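Local coordinates for protein malate dehydrogenase (Naegleria fowleri, PDB 6UM4) that probably catalyses the reversible, NAD(P)-dependent oxidation of malate to oxaloacetate, at residues Gly206-Asn210 with Asn236-Ile240; Val217-Ile221 with His342-Val347. One frame throughout, in Å; residues are numbered along the deposited sequence. Where two conformers were deposited one is given.

Along the chain, helix 191-212 comes first and supplies Gly206-Asn210; it leads through a short link to strand 218-221, which carries most of Val217-Ile221. Helix 226-235 follows, and the loop behind it, Asn236-Ile240, returns to helix 191-212, so that interaction 1 closes a short loop inside the NAD-binding domain. Interaction 2 closes a far longer one, with 120 residues between its segments, when helix 332-348 of the C-terminal domain reaches strand 218-221. The two closures cross rather than nest. Their centres lie about 16 Å apart and they meet on the side of the sheet that faces helix 191-212, where Leu209 CD1 is 3.8 Å from Val219 CG2 and Ile240 CD1 is 3.7 Å from Val217 CG1.

Interaction 1 of 2, residues Gly206-Asn210 with Asn236-Ile240; sequences GEALN and NAPDI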
loop_
_atom_site.group_PDB
_atom_site.type_symbol
_atom_site.label_atom_id
_atom_site.label_comp_id
_atom_site.label_asym_id
_atom_site.label_seq_id
_atom_site.Cartn_x
_atom_site.Cartn_y
_atom_site.Cartn_z
ATOM N N GLY A 206 -26.588 -6.917 -0.227
ATOM C CA GLY A 206 -26.879 -8.231 0.324
ATOM C C GLY A 206 -27.717 -9.072 -0.626
ATOM O O GLY A 206 -27.504 -10.282 -0.761
ATOM N N GLU A 207 -28.688 -8.440 -1.290
ATOM C CA GLU A 207 -29.509 -9.143 -2.269
ATOM C C GLU A 207 -28.651 -9.652 -3.419
ATOM O O GLU A 207 -28.790 -10.801 -3.856
ATOM C CB GLU A 207 -30.616 -8.212 -2.779
ATOM C CG GLU A 207 -31.783 -8.037 -1.807
ATOM C CD GLU A 207 -32.731 -6.912 -2.196
ATOM O OE1 GLU A 207 -32.381 -6.097 -3.077
ATOM O OE2 GLU A 207 -33.821 -6.825 -1.592
ATOM N N ALA A 208 -27.751 -8.806 -3.921
ATOM C CA ALA A 208 -26.880 -9.220 -5.021
ATOM C C ALA A 208 -25.903 -10.294 -4.562
ATOM O O ALA A 208 -25.659 -11.268 -5.285
ATOM C CB ALA A 208 -26.124 -8.010 -5.580
ATOM N N LEU A 209 -25.336 -10.123 -3.360
ATOM C CA LEU A 209 -24.423 -11.116 -2.799
ATOM C C LEU A 209 -25.107 -12.465 -2.687
ATOM O O LEU A 209 -24.558 -13.493 -3.103
ATOM C CB LEU A 209 -23.913 -10.658 -1.421
ATOM C CG LEU A 209 -22.655 -9.777 -1.292
ATOM C CD1 LEU A 209 -22.587 -9.066 0.076
ATOM C CD2 LEU A 209 -21.369 -10.572 -1.520
ATOM N N ASN A 210 -26.322 -12.478 -2.128
ATOM C CA ASN A 210 -27.013 -13.736 -1.919
ATOM C C ASN A 210 -27.232 -14.441 -3.244
ATOM O O ASN A 210 -27.056 -15.659 -3.343
ATOM C CB ASN A 210 -28.345 -13.500 -1.200
ATOM C CG ASN A 210 -28.870 -14.755 -0.547
ATOM O OD1 ASN A 210 -28.426 -15.123 0.532
ATOM N ND2 ASN A 210 -29.816 -15.427 -1.202
ATOM N N ASN A 236 -30.695 -9.280 4.422
ATOM C CA ASN A 236 -31.147 -9.387 3.042
ATOM C C ASN A 236 -30.359 -10.427 2.267
ATOM O O ASN A 236 -30.372 -10.423 1.027
ATOM C CB ASN A 236 -31.055 -8.022 2.365
ATOM C CG ASN A 236 -32.061 -7.038 2.927
ATOM O OD1 ASN A 236 -33.229 -7.041 2.533
ATOM N ND2 ASN A 236 -31.630 -6.228 3.893
ATOM N N ALA A 237 -29.677 -11.322 2.977
ATOM C CA ALA A 237 -28.917 -12.401 2.354
ATOM C C ALA A 237 -29.188 -13.681 3.119
ATOM O O ALA A 237 -28.305 -14.223 3.788
ATOM C CB ALA A 237 -27.423 -12.072 2.334
ATOM N N PRO A 238 -30.411 -14.218 3.006
ATOM C CA PRO A 238 -30.823 -15.325 3.893
ATOM C C PRO A 238 -30.040 -16.615 3.701
ATOM O O PRO A 238 -30.049 -17.462 4.599
ATOM C CB PRO A 238 -32.308 -15.513 3.549
ATOM C CG PRO A 238 -32.470 -14.952 2.177
ATOM C CD PRO A 238 -31.500 -13.789 2.111
ATOM N N ASP A 239 -29.375 -16.806 2.563
ATOM C CA ASP A 239 -28.607 -18.024 2.342
ATOM C C ASP A 239 -27.132 -17.870 2.701
ATOM O O ASP A 239 -26.360 -18.827 2.564
ATOM C CB ASP A 239 -28.766 -18.484 0.895
ATOM C CG ASP A 239 -30.197 -18.819 0.569
ATOM O OD1 ASP A 239 -30.732 -19.784 1.161
ATOM O OD2 ASP A 239 -30.805 -18.089 -0.237
ATOM N N ILE A 240 -26.714 -16.705 3.167
ATOM C CA ILE A 240 -25.357 -16.510 3.661
ATOM C C ILE A 240 -25.372 -16.657 5.180
ATOM O O ILE A 240 -26.117 -15.924 5.854
ATOM C CB ILE A 240 -24.797 -15.154 3.234
ATOM C CG1 ILE A 240 -24.593 -15.132 1.704
ATOM C CG2 ILE A 240 -23.527 -14.859 4.029
ATOM C CD1 ILE A 240 -23.985 -13.834 1.160
HETATM O O HOH W 1 -34.362 -8.497 0.357
#
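The carboxamide of Asn210 grips Asp239 with both of its polar atoms: Asp239 N donates to Asn210 OD1 at 2.8 Å, and Asn210 ND2 donates to Asp239 OD2 at 3.0 Å, the latter almost linear at 172°. This paired bonding holds the type I beta turn Ala237-Ile240, closed within itself by Ile240 N to Ala237 O (3.0 Å), against the helix. One turn back, a water donates to Glu207 OE2 (2.6 Å) and to Asn236 OD1 (2.9 Å), bridging two side chains that do not bond directly. The other amide atom of Asn236, ND2, is bonded to the carbonyls of Ile232 and Leu417. In the Rossmann-type NAD-binding domain, this contact fastens the loop between helix 226-235 and strand 245-247 onto helix 191-212. The backbones come close, with the CA atoms of Asn210 and Ala237 4.9 Å apart. Gly206 has no side chain where Asn236 and Ala237 press in, and Gly206 O lies 3.6 Å from Ala237 CB. Toward the sheet, Leu209 CB packs on Ile240 CD1 at 4.1 Å, while Leu209 also touches Phe171 of helix 167-171.

Interaction 2 of 2, residues Val217-Ile221 with His342-Val347; sequences VLVLI and HMHDWV
This is a buried, hydrogen-bond-free packing of a helix on a strand at the interface of two domains: strand 218-221 belongs to the parallel sheet of the NAD-binding domain, and residues 342-347 to helix 332-348 of the C-terminal domain. The strand is extended, with phi/psi near -110/125, and its backbone bonds to both neighbouring strands, 176-179 and 245-247. The segment 342-347 is helical (Trp346 N to His342 O 3.0 Å) and runs nearly antiparallel to the strand at 152°, the axes 10.2 Å apart at closest approach. Leu218 is in register with Trp346 (CA to CA 8.6 Å) and Leu220 with Met343 (7.5 Å). Leu218 and Leu220 direct their CA-to-CB bonds toward the helix, Val219 away. Trp346 (chi1 -156°, chi2 -4°) lays one face of its indole on Leu218, whose CB makes a CH-pi contact 3.9 Å from the six-membered ring centroid, and turns its edge to Val219 O, 3.3 Å from Trp346 CH2, and to Leu220, whose CB is 4.4 Å from Trp346 CZ3. Leu220 (chi1 t, chi2 p) makes a second CH-pi contact, CD1 3.4 Å from the His342 ring centroid; that ring (chi1 t) is held by a hydrogen bond between His342 NE2 and Thr246 OG1. Met343, m at all three chi angles, curls so that SD lies 3.7 Å from Leu220 CB. Leu218 CD1 touches Val347 CG2 at 4.2 Å. Trp346 also meets Met356 and Tyr384. A C-terminal-domain helix thus packs against one face of a Rossmann-type parallel sheet at strand 218-221 and its neighbours, as fits the two-domain lactate/malate dehydrogenase fold.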
loop_
_atom_site.group_PDB
_atom_site.type_symbol
_atom_site.label_atom_id
_atom_site.label_comp_id
_atom_site.label_asym_id
_atom_site.label_seq_id
_atom_site.Cartn_x
_atom_site.Cartn_y
_atom_site.Cartn_z
ATOM N N VAL A 217 -18.908 -17.297 0.612
ATOM C CA VAL A 217 -18.323 -15.966 0.505
ATOM C C VAL A 217 -18.156 -15.348 1.894
ATOM O O VAL A 217 -19.004 -15.513 2.785
ATOM C CB VAL A 217 -19.177 -15.076 -0.415
ATOM C CG1 VAL A 217 -20.602 -14.983 0.119
ATOM C CG2 VAL A 217 -18.558 -13.676 -0.548
ATOM N N LEU A 218 -17.030 -14.672 2.098
ATOM C CA LEU A 218 -16.808 -13.873 3.298
ATOM C C LEU A 218 -16.923 -12.413 2.908
ATOM O O LEU A 218 -16.330 -11.992 1.905
ATOM C CB LEU A 218 -15.449 -14.170 3.948
ATOM C CG LEU A 218 -15.188 -15.644 4.293
ATOM C CD1 LEU A 218 -13.804 -15.813 4.896
ATOM C CD2 LEU A 218 -16.285 -16.215 5.250
ATOM N N VAL A 219 -17.718 -11.663 3.673
ATOM C CA VAL A 219 -18.044 -10.270 3.369
ATOM C C VAL A 219 -17.555 -9.393 4.514
ATOM O O VAL A 219 -17.959 -9.590 5.671
ATOM C CB VAL A 219 -19.557 -10.069 3.160
ATOM C CG1 VAL A 219 -19.839 -8.644 2.764
ATOM C CG2 VAL A 219 -20.112 -11.030 2.121
ATOM N N LEU A 220 -16.736 -8.393 4.187
ATOM C CA LEU A 220 -16.246 -7.425 5.160
ATOM C C LEU A 220 -16.862 -6.074 4.833
ATOM O O LEU A 220 -16.741 -5.592 3.703
ATOM C CB LEU A 220 -14.713 -7.351 5.138
ATOM C CG LEU A 220 -14.127 -6.198 5.955
ATOM C CD1 LEU A 220 -14.542 -6.324 7.430
ATOM C CD2 LEU A 220 -12.623 -6.135 5.807
ATOM N N ILE A 221 -17.540 -5.474 5.804
ATOM C CA ILE A 221 -18.133 -4.149 5.642
ATOM C C ILE A 221 -17.203 -3.129 6.284
ATOM O O ILE A 221 -16.898 -3.220 7.476
ATOM C CB ILE A 221 -19.538 -4.061 6.260
ATOM C CG1 ILE A 221 -20.606 -4.676 5.344
ATOM C CG2 ILE A 221 -19.891 -2.604 6.523
ATOM C CD1 ILE A 221 -20.655 -6.189 5.339
ATOM N N HIS A 342 -7.768 -7.543 8.741
ATOM C CA HIS A 342 -9.021 -8.223 9.062
ATOM C C HIS A 342 -9.244 -9.425 8.146
ATOM O O HIS A 342 -9.531 -10.531 8.616
ATOM C CB HIS A 342 -10.187 -7.238 8.974
ATOM C CG HIS A 342 -11.539 -7.868 9.195
ATOM N ND1 HIS A 342 -12.368 -7.506 10.235
ATOM C CD2 HIS A 342 -12.208 -8.821 8.501
ATOM C CE1 HIS A 342 -13.485 -8.213 10.181
ATOM N NE2 HIS A 342 -13.414 -9.024 9.140
ATOM N N MET A 343 -9.141 -9.226 6.824
ATOM C CA MET A 343 -9.375 -10.339 5.900
ATOM C C MET A 343 -8.301 -11.407 6.041
ATOM O O MET A 343 -8.599 -12.607 6.036
ATOM C CB MET A 343 -9.424 -9.834 4.458
ATOM C CG MET A 343 -10.609 -8.975 4.176
ATOM S SD MET A 343 -12.093 -9.900 4.544
ATOM C CE MET A 343 -11.838 -11.410 3.584
ATOM N N HIS A 344 -7.044 -10.984 6.157
ATOM C CA HIS A 344 -5.944 -11.927 6.274
ATOM C C HIS A 344 -6.147 -12.874 7.449
ATOM O O HIS A 344 -6.023 -14.096 7.302
ATOM C CB HIS A 344 -4.628 -11.164 6.423
ATOM C CG HIS A 344 -3.487 -12.045 6.798
ATOM N ND1 HIS A 344 -3.259 -12.452 8.095
ATOM C CD2 HIS A 344 -2.537 -12.642 6.039
ATOM C CE1 HIS A 344 -2.210 -13.253 8.122
ATOM N NE2 HIS A 344 -1.748 -13.380 6.889
ATOM N N ASP A 345 -6.434 -12.318 8.637
ATOM C CA ASP A 345 -6.685 -13.130 9.824
ATOM C C ASP A 345 -7.954 -13.980 9.678
ATOM O O ASP A 345 -7.983 -15.141 10.112
ATOM C CB ASP A 345 -6.770 -12.217 11.055
ATOM C CG ASP A 345 -5.436 -11.487 11.350
ATOM O OD1 ASP A 345 -4.418 -11.794 10.682
ATOM O OD2 ASP A 345 -5.402 -10.613 12.249
ATOM N N TRP A 346 -9.009 -13.429 9.063
ATOM C CA TRP A 346 -10.234 -14.203 8.847
ATOM C C TRP A 346 -9.948 -15.477 8.058
ATOM O O TRP A 346 -10.463 -16.557 8.386
ATOM C CB TRP A 346 -11.259 -13.335 8.107
ATOM C CG TRP A 346 -12.726 -13.716 8.281
ATOM C CD1 TRP A 346 -13.231 -14.784 8.967
ATOM C CD2 TRP A 346 -13.865 -12.991 7.773
ATOM N NE1 TRP A 346 -14.615 -14.770 8.919
ATOM C CE2 TRP A 346 -15.027 -13.677 8.201
ATOM C CE3 TRP A 346 -14.012 -11.827 6.994
ATOM C CZ2 TRP A 346 -16.318 -13.244 7.875
ATOM C CZ3 TRP A 346 -15.297 -11.388 6.687
ATOM C CH2 TRP A 346 -16.436 -12.108 7.114
ATOM N N VAL A 347 -9.105 -15.372 7.031
ATOM C CA VAL A 347 -8.814 -16.481 6.123
ATOM C C VAL A 347 -7.674 -17.356 6.633
ATOM O O VAL A 347 -7.737 -18.583 6.535
ATOM C CB VAL A 347 -8.503 -15.922 4.721
ATOM C CG1 VAL A 347 -8.004 -17.012 3.796
ATOM C CG2 VAL A 347 -9.705 -15.197 4.159
#